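Side-chain contacts in delta-aminolevulinic acid dehydratase (Toxoplasma gondii ME49, PDB 3OBK), which catalyses the condensation of two molecules of 5-aminolevulinic acid to porphobilinogen, an early step of tetrapyrrole biosynthesis: residues A[59-62]-A[63-66]; A[217-220]-A[221-225]; A[228-231]-A[232-236]; A[289-292]-A[293-297]; A[309-312]-A[313-317]. All coordinates share one frame; numbering follows the deposited sequence.

Contact 1: A[59-62]-A[63-66]; sequences VPIP and SMPG. With EDO (1,2-ethanediol), chain O.
Ile61 and Met64 are the outer residues of a tight local turn in the connection between strand 59-60 and its antiparallel partner, strand 68-70. Met64 N donates to Ile61 O over 3.0 Å, with an N-H...O angle of 155°; the N-H meets the oxygen from above the carbonyl plane. With Pro62 and Ser63 at the two corners, this is a type I beta turn. The two apolar side chains run alongside each other in a common direction. In Ile61, CG2 is anti to the backbone N, and this branch lies 3.8 Å from Met64 CG. Met64 CG also packs on Pro221 and its sulfur on Ser293. Pro65 CG lies 3.8 Å from Pro62 O. Water 1 lies 2.9 Å from Ile61 O, to which it probably donates, and accepts a weak bond from Gly66 N at 3.2 Å, linking the turn to the residues after it. Ser63 OG turns to Asp224 of helix 220-226, while Tyr307 of a second subunit packs on Ser63 and Pro65.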
loop_
_atom_site.group_PDB
_atom_site.type_symbol
_atom_site.label_atom_id
_atom_site.label_comp_id
_atom_site.label_asym_id
_atom_site.label_seq_id
_atom_site.Cartn_x
_atom_site.Cartn_y
_atom_site.Cartn_z
ATOM N N VAL A 59 44.680 21.823 -19.799
ATOM C CA VAL A 59 44.047 23.091 -20.139
ATOM C C VAL A 59 42.793 23.231 -19.281
ATOM O O VAL A 59 41.922 22.356 -19.304
ATOM C CB VAL A 59 43.637 23.118 -21.646
ATOM C CG1 VAL A 59 42.606 24.242 -21.937
ATOM C CG2 VAL A 59 44.879 23.298 -22.516
ATOM N N PRO A 60 42.685 24.339 -18.538
ATOM C CA PRO A 60 41.504 24.558 -17.740
ATOM C C PRO A 60 40.244 24.681 -18.587
ATOM O O PRO A 60 40.299 25.166 -19.742
ATOM C CB PRO A 60 41.785 25.898 -17.045
ATOM C CG PRO A 60 43.252 26.088 -17.130
ATOM C CD PRO A 60 43.623 25.468 -18.435
ATOM N N ILE A 61 39.131 24.212 -18.003
ATOM C CA ILE A 61 37.776 24.405 -18.533
ATOM C C ILE A 61 37.189 25.671 -17.888
ATOM O O ILE A 61 36.844 25.708 -16.708
ATOM C CB ILE A 61 36.899 23.201 -18.223
ATOM C CG1 ILE A 61 37.543 21.926 -18.790
ATOM C CG2 ILE A 61 35.507 23.417 -18.745
ATOM C CD1 ILE A 61 37.022 20.625 -18.122
ATOM N N PRO A 62 37.115 26.732 -18.657
ATOM C CA PRO A 62 36.755 27.972 -17.973
ATOM C C PRO A 62 35.382 27.936 -17.313
ATOM O O PRO A 62 35.226 28.515 -16.248
ATOM C CB PRO A 62 36.797 29.023 -19.097
ATOM C CG PRO A 62 37.707 28.448 -20.130
ATOM C CD PRO A 62 37.531 26.949 -20.058
ATOM N N SER A 63 34.397 27.280 -17.933
ATOM C CA SER A 63 33.061 27.208 -17.349
ATOM C C SER A 63 32.871 26.085 -16.288
ATOM O O SER A 63 31.745 25.855 -15.809
ATOM C CB SER A 63 32.027 27.096 -18.449
ATOM O OG SER A 63 32.337 26.020 -19.294
ATOM N N MET A 64 33.958 25.402 -15.920
ATOM C CA MET A 64 33.980 24.491 -14.770
ATOM C C MET A 64 35.253 24.739 -13.944
ATOM O O MET A 64 36.158 23.917 -13.922
ATOM C CB MET A 64 33.972 23.054 -15.243
ATOM C CG MET A 64 32.833 22.723 -16.142
ATOM S SD MET A 64 32.802 20.967 -16.536
ATOM C CE MET A 64 32.697 20.215 -14.921
ATOM N N PRO A 65 35.324 25.887 -13.262
ATOM C CA PRO A 65 36.563 26.352 -12.629
ATOM C C PRO A 65 37.116 25.340 -11.641
ATOM O O PRO A 65 36.340 24.776 -10.854
ATOM C CB PRO A 65 36.114 27.620 -11.875
ATOM C CG PRO A 65 34.804 28.012 -12.496
ATOM C CD PRO A 65 34.174 26.738 -12.906
ATOM N N GLY A 66 38.429 25.119 -11.678
ATOM C CA GLY A 66 39.062 24.048 -10.926
ATOM C C GLY A 66 39.223 22.728 -11.688
ATOM O O GLY A 66 40.107 21.942 -11.344
HETATM C C1 EDO O . 42.119 18.997 -11.871
HETATM O O1 EDO O . 42.217 20.386 -12.273
HETATM C C2 EDO O . 40.805 18.326 -12.308
HETATM O O2 EDO O . 40.645 18.254 -13.742
HETATM O O HOH W 1 39.015 25.651 -14.797
#

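Contact 2: A[217-220]-A[221-225]; sequences SFYG and PFRDA. With PBG (3-[5-(aminomethyl)-4-(carboxymethyl)-1H-pyrrol-3-yl]propanoic acid), chain L.
Tyr219 and Arg223 come together because each has its CG beside its own backbone N, with Arg223 at chi1 -68° and extended from CG to NE, so that its guanidinium runs back past the tyrosine. They meet where Tyr219 forms the N-cap of helix 220-226, in a loop-helix element on the porphobilinogen side of the TIM barrel. The guanidinium and phenol planes are inclined by 59°. Tyr219 CB sits over one guanidinium face, off toward its rim, while Arg223 NH2 approaches the ring edge, 3.6 Å from Tyr219 CD2. The backbone fixes this spacing: Arg223 N donates to Tyr219 O at 3.2 Å, and Asp224 N to Gly220 O at 3.0 Å. Asp224 directs its carboxylate away from the pocket, with OD1 bonded to His229. With CG anti to the backbone N (chi1 175°), Phe222 lays one ring face on the product's pyrrole, PBG C3A 3.4 Å above the ring plane, over its centre. The acetate oxygen of the product lies in the guanidinium plane and takes two donors from this arginine: Arg223 NE makes a weak bond to PBG O2A at 3.0 Å, and Arg223 NH2 a shorter one to PBG O2A at 2.6 Å.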
loop_
_atom_site.group_PDB
_atom_site.type_symbol
_atom_site.label_atom_id
_atom_site.label_comp_id
_atom_site.label_asym_id
_atom_site.label_seq_id
_atom_site.Cartn_x
_atom_site.Cartn_y
_atom_site.Cartn_z
ATOM N N SER A 217 19.182 21.776 -19.352
ATOM C CA SER A 217 19.985 22.919 -19.729
ATOM C C SER A 217 21.212 23.104 -18.790
ATOM O O SER A 217 21.980 24.045 -18.949
ATOM C CB SER A 217 19.103 24.168 -19.762
ATOM O OG SER A 217 18.914 24.694 -18.450
ATOM N N PHE A 218 21.396 22.201 -17.836
ATOM C CA PHE A 218 22.541 22.247 -16.939
ATOM C C PHE A 218 23.776 21.475 -17.416
ATOM O O PHE A 218 24.721 21.324 -16.631
ATOM C CB PHE A 218 22.163 21.690 -15.560
ATOM C CG PHE A 218 21.257 22.576 -14.791
ATOM C CD1 PHE A 218 21.763 23.660 -14.107
ATOM C CD2 PHE A 218 19.895 22.326 -14.746
ATOM C CE1 PHE A 218 20.927 24.486 -13.391
ATOM C CE2 PHE A 218 19.068 23.135 -14.061
ATOM C CZ PHE A 218 19.569 24.228 -13.375
ATOM N N TYR A 219 23.769 20.973 -18.650
ATOM C CA TYR A 219 24.901 20.225 -19.202
ATOM C C TYR A 219 25.888 21.085 -19.977
ATOM O O TYR A 219 26.820 20.572 -20.609
ATOM C CB TYR A 219 24.420 19.148 -20.186
ATOM C CG TYR A 219 23.423 18.143 -19.675
ATOM C CD1 TYR A 219 23.583 17.536 -18.466
ATOM C CD2 TYR A 219 22.358 17.764 -20.457
ATOM C CE1 TYR A 219 22.692 16.606 -18.014
ATOM C CE2 TYR A 219 21.459 16.818 -20.035
ATOM C CZ TYR A 219 21.612 16.246 -18.803
ATOM O OH TYR A 219 20.709 15.319 -18.380
ATOM N N GLY A 220 25.695 22.388 -19.961
ATOM C CA GLY A 220 26.459 23.259 -20.849
ATOM C C GLY A 220 27.964 23.205 -20.654
ATOM O O GLY A 220 28.706 23.078 -21.628
ATOM N N PRO A 221 28.425 23.355 -19.403
ATOM C CA PRO A 221 29.871 23.345 -19.168
ATOM C C PRO A 221 30.527 22.013 -19.515
ATOM O O PRO A 221 31.653 22.001 -20.001
ATOM C CB PRO A 221 29.996 23.678 -17.675
ATOM C CG PRO A 221 28.745 24.444 -17.365
ATOM C CD PRO A 221 27.679 23.858 -18.237
ATOM N N PHE A 222 29.823 20.904 -19.306
ATOM C CA PHE A 222 30.324 19.629 -19.806
ATOM C C PHE A 222 30.578 19.707 -21.349
ATOM O O PHE A 222 31.637 19.292 -21.839
ATOM C CB PHE A 222 29.350 18.504 -19.442
ATOM C CG PHE A 222 29.713 17.143 -20.019
ATOM C CD1 PHE A 222 29.350 16.806 -21.323
ATOM C CD2 PHE A 222 30.359 16.191 -19.229
ATOM C CE1 PHE A 222 29.647 15.563 -21.832
ATOM C CE2 PHE A 222 30.660 14.935 -19.709
ATOM C CZ PHE A 222 30.337 14.617 -21.021
ATOM N N ARG A 223 29.609 20.246 -22.091
ATOM C CA ARG A 223 29.738 20.348 -23.529
ATOM C C ARG A 223 30.834 21.335 -23.959
ATOM O O ARG A 223 31.373 21.216 -25.051
ATOM C CB ARG A 223 28.389 20.713 -24.152
ATOM C CG ARG A 223 27.351 19.593 -24.022
ATOM C CD ARG A 223 25.979 20.051 -24.431
ATOM N NE ARG A 223 24.936 19.051 -24.187
ATOM C CZ ARG A 223 23.633 19.325 -24.169
ATOM N NH1 ARG A 223 23.200 20.571 -24.373
ATOM N NH2 ARG A 223 22.746 18.368 -23.936
ATOM N N ASP A 224 31.174 22.302 -23.109
ATOM C CA ASP A 224 32.353 23.119 -23.368
ATOM C C ASP A 224 33.590 22.246 -23.212
ATOM O O ASP A 224 34.502 22.317 -24.036
ATOM C CB ASP A 224 32.442 24.310 -22.414
ATOM C CG ASP A 224 31.281 25.303 -22.575
ATOM O OD1 ASP A 224 30.658 25.342 -23.666
ATOM O OD2 ASP A 224 30.999 26.055 -21.600
ATOM N N ALA A 225 33.610 21.406 -22.169
ATOM C CA ALA A 225 34.772 20.547 -21.871
ATOM C C ALA A 225 35.128 19.616 -23.027
ATOM O O ALA A 225 36.316 19.484 -23.390
ATOM C CB ALA A 225 34.575 19.754 -20.596
HETATM C CHA PBG L . 26.883 12.501 -23.020
HETATM C C1A PBG L . 27.014 13.067 -21.644
HETATM C C2A PBG L . 26.601 14.328 -21.226
HETATM C C3A PBG L . 26.921 14.407 -19.883
HETATM C C4A PBG L . 27.429 13.177 -19.508
HETATM N NA PBG L . 27.503 12.393 -20.593
HETATM C C5A PBG L . 26.086 15.477 -22.060
HETATM C C6A PBG L . 24.756 15.320 -22.657
HETATM O O1A PBG L . 24.308 14.146 -22.747
HETATM O O2A PBG L . 24.158 16.315 -23.127
HETATM C C7A PBG L . 26.741 15.602 -19.029
HETATM C C8A PBG L . 27.414 15.589 -17.707
HETATM C C9A PBG L . 27.512 16.858 -16.968
HETATM O O3A PBG L . 28.394 16.950 -16.119
HETATM O O4A PBG L . 26.965 17.910 -17.334
HETATM N N1 PBG L . 26.019 11.381 -23.209
#

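Contact 3: A[228-231]-A[232-236]; sequences SHMV and GGTDK. With PBG (3-[5-(aminomethyl)-4-(carboxymethyl)-1H-pyrrol-3-yl]propanoic acid), chain L.
Ser228 joins the following segment through its carbonyl: water 2 donates to Ser228 O at 2.7 Å and accepts from Lys236 NZ at 2.8 Å, a one-water bridge between the start and the end of this stretch. Met230 comes next, its side chain in contact with Thr234, Asp235 and Lys236. Its chain is bent twice, at chi2 (91°) and chi3, so that it folds across the lysine: Met230 SD lies 3.7 Å from Lys236 CE, and the two side chains run at a slant to one another. The methyl turns the other way, placing Met230 CE 3.5 Å from Thr234 O. Met230 also packs on Arg223 of helix 220-226. At Val231 the chain reverses in a type I' beta turn whose corners, Gly232 and Gly233, both have positive phi. Such an excursion, lying between helix 220-226 and helix 247-258 and reaching the ligand, is consistent with the active-site lid of this enzyme family. Val231 O is gripped twice by one residue: Thr234 OG1 donates to it at 2.8 Å in the carbonyl plane, and Thr234 N at 3.2 Å from above that plane. His145 is a further partner of Thr234 OG1. Beyond the turn, the extended Lys236 carries its ammonium into the product pocket, where NZ forms a salt bridge with Asp146 and a weak bond to PBG O2A at 3.0 Å.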
loop_
_atom_site.group_PDB
_atom_site.type_symbol
_atom_site.label_atom_id
_atom_site.label_comp_id
_atom_site.label_asym_id
_atom_site.label_seq_id
_atom_site.Cartn_x
_atom_site.Cartn_y
_atom_site.Cartn_z
ATOM N N SER A 228 31.324 19.716 -27.630
ATOM C CA SER A 228 30.392 18.734 -28.173
ATOM C C SER A 228 28.971 19.277 -28.201
ATOM O O SER A 228 28.005 18.528 -28.220
ATOM C CB SER A 228 30.506 17.412 -27.391
ATOM O OG SER A 228 30.206 17.591 -26.025
ATOM N N HIS A 229 28.870 20.599 -28.239
ATOM C CA HIS A 229 27.606 21.259 -28.454
ATOM C C HIS A 229 26.943 20.812 -29.753
ATOM O O HIS A 229 27.607 20.623 -30.767
ATOM C CB HIS A 229 27.813 22.762 -28.452
ATOM C CG HIS A 229 28.056 23.322 -27.091
ATOM N ND1 HIS A 229 27.040 23.512 -26.177
ATOM C CD2 HIS A 229 29.198 23.721 -26.481
ATOM C CE1 HIS A 229 27.547 24.014 -25.065
ATOM N NE2 HIS A 229 28.851 24.153 -25.224
ATOM N N MET A 230 25.628 20.646 -29.690
ATOM C CA MET A 230 24.818 20.206 -30.809
ATOM C C MET A 230 24.887 21.221 -31.949
ATOM O O MET A 230 24.884 22.434 -31.727
ATOM C CB MET A 230 23.351 20.043 -30.390
ATOM C CG MET A 230 23.058 19.000 -29.314
ATOM S SD MET A 230 23.093 19.593 -27.581
ATOM C CE MET A 230 21.800 20.859 -27.591
ATOM N N VAL A 231 24.920 20.707 -33.171
ATOM C CA VAL A 231 25.024 21.535 -34.357
ATOM C C VAL A 231 23.674 22.102 -34.766
ATOM O O VAL A 231 22.637 21.467 -34.530
ATOM C CB VAL A 231 25.609 20.710 -35.524
ATOM C CG1 VAL A 231 25.221 21.285 -36.878
ATOM C CG2 VAL A 231 27.128 20.630 -35.376
ATOM N N GLY A 232 23.693 23.299 -35.362
ATOM C CA GLY A 232 22.567 23.789 -36.175
ATOM C C GLY A 232 21.336 24.204 -35.395
ATOM O O GLY A 232 20.223 24.257 -35.952
ATOM N N GLY A 233 21.519 24.514 -34.110
ATOM C CA GLY A 233 20.381 24.823 -33.238
ATOM C C GLY A 233 19.500 23.621 -32.857
ATOM O O GLY A 233 18.392 23.813 -32.339
ATOM N N THR A 234 19.967 22.390 -33.088
ATOM C CA THR A 234 19.200 21.212 -32.706
ATOM C C THR A 234 19.242 20.987 -31.188
ATOM O O THR A 234 20.025 21.630 -30.484
ATOM C CB THR A 234 19.692 19.951 -33.435
ATOM O OG1 THR A 234 21.072 19.688 -33.113
ATOM C CG2 THR A 234 19.504 20.112 -34.955
ATOM N N ASP A 235 18.389 20.101 -30.679
ATOM C CA ASP A 235 18.389 19.768 -29.254
ATOM C C ASP A 235 18.199 18.273 -29.054
ATOM O O ASP A 235 18.110 17.531 -30.007
ATOM C CB ASP A 235 17.345 20.580 -28.503
ATOM C CG ASP A 235 15.929 20.235 -28.919
ATOM O OD1 ASP A 235 15.617 19.051 -29.095
ATOM O OD2 ASP A 235 15.119 21.156 -29.072
ATOM N N LYS A 236 18.158 17.823 -27.812
ATOM C CA LYS A 236 18.117 16.391 -27.546
ATOM C C LYS A 236 16.769 15.943 -27.002
ATOM O O LYS A 236 16.649 14.914 -26.367
ATOM C CB LYS A 236 19.259 15.988 -26.600
ATOM C CG LYS A 236 20.639 16.460 -27.030
ATOM C CD LYS A 236 21.726 15.769 -26.235
ATOM C CE LYS A 236 23.146 16.005 -26.773
ATOM N NZ LYS A 236 24.186 15.302 -25.927
HETATM C CHA PBG L . 26.883 12.501 -23.020
HETATM C C1A PBG L . 27.014 13.067 -21.644
HETATM C C2A PBG L . 26.601 14.328 -21.226
HETATM C C3A PBG L . 26.921 14.407 -19.883
HETATM C C4A PBG L . 27.429 13.177 -19.508
HETATM N NA PBG L . 27.503 12.393 -20.593
HETATM C C5A PBG L . 26.086 15.477 -22.060
HETATM C C6A PBG L . 24.756 15.320 -22.657
HETATM O O1A PBG L . 24.308 14.146 -22.747
HETATM O O2A PBG L . 24.158 16.315 -23.127
HETATM C C7A PBG L . 26.741 15.602 -19.029
HETATM C C8A PBG L . 27.414 15.589 -17.707
HETATM C C9A PBG L . 27.512 16.858 -16.968
HETATM O O3A PBG L . 28.394 16.950 -16.119
HETATM O O4A PBG L . 26.965 17.910 -17.334
HETATM N N1 PBG L . 26.019 11.381 -23.209
HETATM O O HOH W 2 26.008 17.125 -27.070
#

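Contact 4: A[289-292]-A[293-297]; sequences AYHV and SGEYA. With PBG (3-[5-(aminomethyl)-4-(carboxymethyl)-1H-pyrrol-3-yl]propanoic acid), chain L.
His291 and Glu295 meet with their planes almost perpendicular, 84° apart, at the junction where strand 287-291 of the TIM barrel passes into helix 293-305. The carboxylate stands at the rim of the imidazole: Glu295 OE1 lies near the ring plane, 3.2 Å from His291 CD2. The ring's rotation has support on both nitrogens, with ND1 bonded to Thr331 and NE2 to water 3, which lies in the ring plane and also donates to Glu295 O. Glu295 takes its place because chi1 of -61° sets CG beside its backbone N and the rest of the chain runs extended toward the strand end. There Val292 N donates to Glu295 OE2 at 3.0 Å, nearly straight at 172° but from well above the carboxylate plane. Val292 is the N-cap, so this is the half of a capping box in which the third helical residue reaches back to the cap's N-H. Gly269 N and Leu270 N also bond the carboxylate, which is thus buried yet well supplied with donors. Val292 CG2 lies 3.4 Å from Glu295 OE2. The product's propionate lies at the helix start, where the helix dipole probably favours it: Ser293 N donates to PBG O3A at 2.9 Å, and Ser293 OG to PBG O4A at 2.8 Å.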
loop_
_atom_site.group_PDB
_atom_site.type_symbol
_atom_site.label_atom_id
_atom_site.label_comp_id
_atom_site.label_asym_id
_atom_site.label_seq_id
_atom_site.Cartn_x
_atom_site.Cartn_y
_atom_site.Cartn_z
ATOM N N ALA A 289 23.272 9.215 -8.497
ATOM C CA ALA A 289 22.826 10.540 -8.931
ATOM C C ALA A 289 24.036 11.298 -9.500
ATOM O O ALA A 289 25.152 11.047 -9.095
ATOM C CB ALA A 289 22.208 11.266 -7.786
ATOM N N TYR A 290 23.814 12.193 -10.457
ATOM C CA TYR A 290 24.895 12.955 -11.069
ATOM C C TYR A 290 24.703 14.440 -10.761
ATOM O O TYR A 290 23.737 15.064 -11.206
ATOM C CB TYR A 290 24.901 12.746 -12.569
ATOM C CG TYR A 290 26.240 12.930 -13.250
ATOM C CD1 TYR A 290 26.978 14.102 -13.129
ATOM C CD2 TYR A 290 26.749 11.934 -14.072
ATOM C CE1 TYR A 290 28.219 14.260 -13.812
ATOM C CE2 TYR A 290 27.970 12.073 -14.729
ATOM C CZ TYR A 290 28.695 13.224 -14.605
ATOM O OH TYR A 290 29.886 13.291 -15.297
ATOM N N HIS A 291 25.645 14.976 -9.985
ATOM C CA HIS A 291 25.778 16.392 -9.731
ATOM C C HIS A 291 26.517 16.999 -10.931
ATOM O O HIS A 291 27.757 16.948 -10.980
ATOM C CB HIS A 291 26.569 16.583 -8.442
ATOM C CG HIS A 291 26.533 17.970 -7.887
ATOM N ND1 HIS A 291 27.644 18.569 -7.331
ATOM C CD2 HIS A 291 25.526 18.868 -7.786
ATOM C CE1 HIS A 291 27.315 19.776 -6.899
ATOM N NE2 HIS A 291 26.034 19.981 -7.158
ATOM N N VAL A 292 25.766 17.546 -11.886
ATOM C CA VAL A 292 26.291 17.797 -13.216
ATOM C C VAL A 292 27.038 19.117 -13.338
ATOM O O VAL A 292 26.924 19.997 -12.487
ATOM C CB VAL A 292 25.186 17.790 -14.280
ATOM C CG1 VAL A 292 24.372 16.520 -14.198
ATOM C CG2 VAL A 292 24.309 19.032 -14.172
ATOM N N SER A 293 27.787 19.245 -14.437
ATOM C CA SER A 293 28.678 20.363 -14.669
ATOM C C SER A 293 28.030 21.706 -14.373
ATOM O O SER A 293 28.628 22.577 -13.776
ATOM C CB SER A 293 29.124 20.334 -16.120
ATOM O OG SER A 293 28.026 20.503 -17.011
ATOM N N GLY A 294 26.800 21.871 -14.790
ATOM C CA GLY A 294 26.107 23.135 -14.584
ATOM C C GLY A 294 25.868 23.416 -13.120
ATOM O O GLY A 294 26.005 24.544 -12.670
ATOM N N GLU A 295 25.506 22.375 -12.388
ATOM C CA GLU A 295 25.337 22.472 -10.945
ATOM C C GLU A 295 26.658 22.853 -10.273
ATOM O O GLU A 295 26.659 23.673 -9.380
ATOM C CB GLU A 295 24.811 21.163 -10.369
ATOM C CG GLU A 295 23.428 20.733 -10.910
ATOM C CD GLU A 295 22.984 19.431 -10.312
ATOM O OE1 GLU A 295 22.622 19.447 -9.104
ATOM O OE2 GLU A 295 23.052 18.398 -11.047
ATOM N N TYR A 296 27.755 22.262 -10.737
ATOM C CA TYR A 296 29.111 22.563 -10.272
ATOM C C TYR A 296 29.487 24.020 -10.502
ATOM O O TYR A 296 29.983 24.693 -9.617
ATOM C CB TYR A 296 30.119 21.644 -11.006
ATOM C CG TYR A 296 31.581 21.867 -10.631
ATOM C CD1 TYR A 296 32.126 21.294 -9.482
ATOM C CD2 TYR A 296 32.410 22.650 -11.432
ATOM C CE1 TYR A 296 33.488 21.489 -9.142
ATOM C CE2 TYR A 296 33.728 22.843 -11.117
ATOM C CZ TYR A 296 34.270 22.279 -9.961
ATOM O OH TYR A 296 35.596 22.506 -9.659
ATOM N N ALA A 297 29.196 24.503 -11.700
ATOM C CA ALA A 297 29.475 25.891 -12.078
ATOM C C ALA A 297 28.732 26.868 -11.175
ATOM O O ALA A 297 29.298 27.870 -10.733
ATOM C CB ALA A 297 29.104 26.121 -13.529
HETATM C CHA PBG L . 26.883 12.501 -23.020
HETATM C C1A PBG L . 27.014 13.067 -21.644
HETATM C C2A PBG L . 26.601 14.328 -21.226
HETATM C C3A PBG L . 26.921 14.407 -19.883
HETATM C C4A PBG L . 27.429 13.177 -19.508
HETATM N NA PBG L . 27.503 12.393 -20.593
HETATM C C5A PBG L . 26.086 15.477 -22.060
HETATM C C6A PBG L . 24.756 15.320 -22.657
HETATM O O1A PBG L . 24.308 14.146 -22.747
HETATM O O2A PBG L . 24.158 16.315 -23.127
HETATM C C7A PBG L . 26.741 15.602 -19.029
HETATM C C8A PBG L . 27.414 15.589 -17.707
HETATM C C9A PBG L . 27.512 16.858 -16.968
HETATM O O3A PBG L . 28.394 16.950 -16.119
HETATM O O4A PBG L . 26.965 17.910 -17.334
HETATM N N1 PBG L . 26.019 11.381 -23.209
HETATM O O HOH W 3 25.070 22.660 -6.926
#

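Contact 5: A[309-312]-A[313-317]; sequences SEKD and TVLEV
Thr313 packs closely against the first turn of helix 310-324, whereas Lys311 and Asp312 lie on its exposed side. On the tight side Thr313 chi1 of 63° places OG1 between the backbone N and the carbonyl carbon, 2.8 Å from Ser309 O and 3.2 Å from Glu310 O; which of the two receives its proton is not settled. Thr313 N also bonds Ser309 O at 3.2 Å, and Val314 N bonds Glu310 O at 2.9 Å, continuing the regular helical ladder. The outer side is held more lightly. Ser309 is the N-cap, and its OG accepts a weak capping bond from Asp312 N at 3.4 Å while giving a weak one to Asp312 OD2 at 3.0 Å. At the border of the two sides the exposed Lys311 lies along the buried Leu315, CG of Lys311 3.9 Å from CD1 of Leu315. Around the helix, Thr313 and Val314 rest on Leu299 of helix 293-305, Val314 and Lys311 touch Trp340 of helix 334-346, and Glu316 bonds Tyr272 and Ser216 of a second subunit.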
loop_
_atom_site.group_PDB
_atom_site.type_symbol
_atom_site.label_atom_id
_atom_site.label_comp_id
_atom_site.label_asym_id
_atom_site.label_seq_id
_atom_site.Cartn_x
_atom_site.Cartn_y
_atom_site.Cartn_z
ATOM N N SER A 309 29.290 29.989 1.219
ATOM C CA SER A 309 30.458 29.304 1.690
ATOM C C SER A 309 30.559 27.991 0.925
ATOM O O SER A 309 29.633 27.183 0.976
ATOM C CB SER A 309 30.346 29.014 3.173
ATOM O OG SER A 309 31.110 27.846 3.463
ATOM N N GLU A 310 31.680 27.778 0.235
ATOM C CA GLU A 310 31.848 26.627 -0.643
ATOM C C GLU A 310 31.713 25.304 0.088
ATOM O O GLU A 310 30.972 24.416 -0.356
ATOM C CB GLU A 310 33.208 26.660 -1.345
ATOM C CG GLU A 310 33.229 25.759 -2.575
ATOM C CD GLU A 310 34.483 25.883 -3.402
ATOM O OE1 GLU A 310 34.469 25.527 -4.592
ATOM O OE2 GLU A 310 35.498 26.323 -2.864
ATOM N N LYS A 311 32.447 25.190 1.195
ATOM C CA LYS A 311 32.563 23.958 1.918
ATOM C C LYS A 311 31.223 23.576 2.504
ATOM O O LYS A 311 30.794 22.439 2.384
ATOM C CB LYS A 311 33.606 24.113 3.028
ATOM C CG LYS A 311 33.894 22.867 3.881
ATOM C CD LYS A 311 35.105 23.120 4.800
ATOM C CE LYS A 311 35.207 22.087 5.944
ATOM N NZ LYS A 311 36.427 22.244 6.818
ATOM N N ASP A 312 30.564 24.505 3.161
ATOM C CA ASP A 312 29.339 24.155 3.865
ATOM C C ASP A 312 28.296 23.665 2.874
ATOM O O ASP A 312 27.641 22.658 3.099
ATOM C CB ASP A 312 28.748 25.354 4.586
ATOM C CG ASP A 312 29.595 25.836 5.728
ATOM O OD1 ASP A 312 30.150 24.994 6.467
ATOM O OD2 ASP A 312 29.641 27.082 5.905
ATOM N N THR A 313 28.158 24.402 1.781
ATOM C CA THR A 313 27.133 24.153 0.818
ATOM C C THR A 313 27.448 22.845 0.066
ATOM O O THR A 313 26.594 22.000 -0.049
ATOM C CB THR A 313 26.920 25.426 -0.090
ATOM O OG1 THR A 313 28.103 25.715 -0.836
ATOM C CG2 THR A 313 26.613 26.653 0.781
ATOM N N VAL A 314 28.693 22.620 -0.348
ATOM C CA VAL A 314 29.052 21.338 -0.962
ATOM C C VAL A 314 28.707 20.161 -0.044
ATOM O O VAL A 314 28.076 19.222 -0.477
ATOM C CB VAL A 314 30.528 21.255 -1.399
ATOM C CG1 VAL A 314 30.915 19.827 -1.722
ATOM C CG2 VAL A 314 30.775 22.125 -2.638
ATOM N N LEU A 315 29.081 20.229 1.229
ATOM C CA LEU A 315 28.833 19.132 2.162
ATOM C C LEU A 315 27.359 18.894 2.444
ATOM O O LEU A 315 26.973 17.749 2.726
ATOM C CB LEU A 315 29.571 19.358 3.496
ATOM C CG LEU A 315 31.115 19.408 3.457
ATOM C CD1 LEU A 315 31.784 19.697 4.805
ATOM C CD2 LEU A 315 31.651 18.122 2.850
ATOM N N GLU A 316 26.534 19.945 2.395
ATOM C CA GLU A 316 25.070 19.799 2.560
ATOM C C GLU A 316 24.434 19.176 1.295
ATOM O O GLU A 316 23.546 18.335 1.356
ATOM C CB GLU A 316 24.454 21.159 2.855
ATOM C CG GLU A 316 22.940 21.205 2.868
ATOM C CD GLU A 316 22.377 22.546 3.345
ATOM O OE1 GLU A 316 23.149 23.399 3.875
ATOM O OE2 GLU A 316 21.157 22.769 3.183
ATOM N N VAL A 317 24.921 19.604 0.141
ATOM C CA VAL A 317 24.475 19.090 -1.119
ATOM C C VAL A 317 24.686 17.590 -1.136
ATOM O O VAL A 317 23.776 16.839 -1.410
ATOM C CB VAL A 317 25.236 19.792 -2.276
ATOM C CG1 VAL A 317 25.141 18.984 -3.589
ATOM C CG2 VAL A 317 24.706 21.208 -2.447
#

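In the fold
The five contacts follow one another along the chain without overlap, and contacts 1 to 4 gather round one end of the TIM barrel. Contacts 2 and 4 are closest, their centres 9 Å apart, where the starts of helix 220-226 and helix 293-305 meet; with contact 3, 12 Å from contact 2, they all reach the same porphobilinogen. Contact 1, centred 11 Å from contact 2, packs the strand 59-60 connection against both helices. Contact 5 lies on the far side of contact 4, about 33 Å from contact 3 between centres, on the helix following 293-305. Contacts 1, 2, 4 and 5 each touch a second subunit, while no other chain touches contact 3, so the pocket and the octamer interface share neighbouring elements.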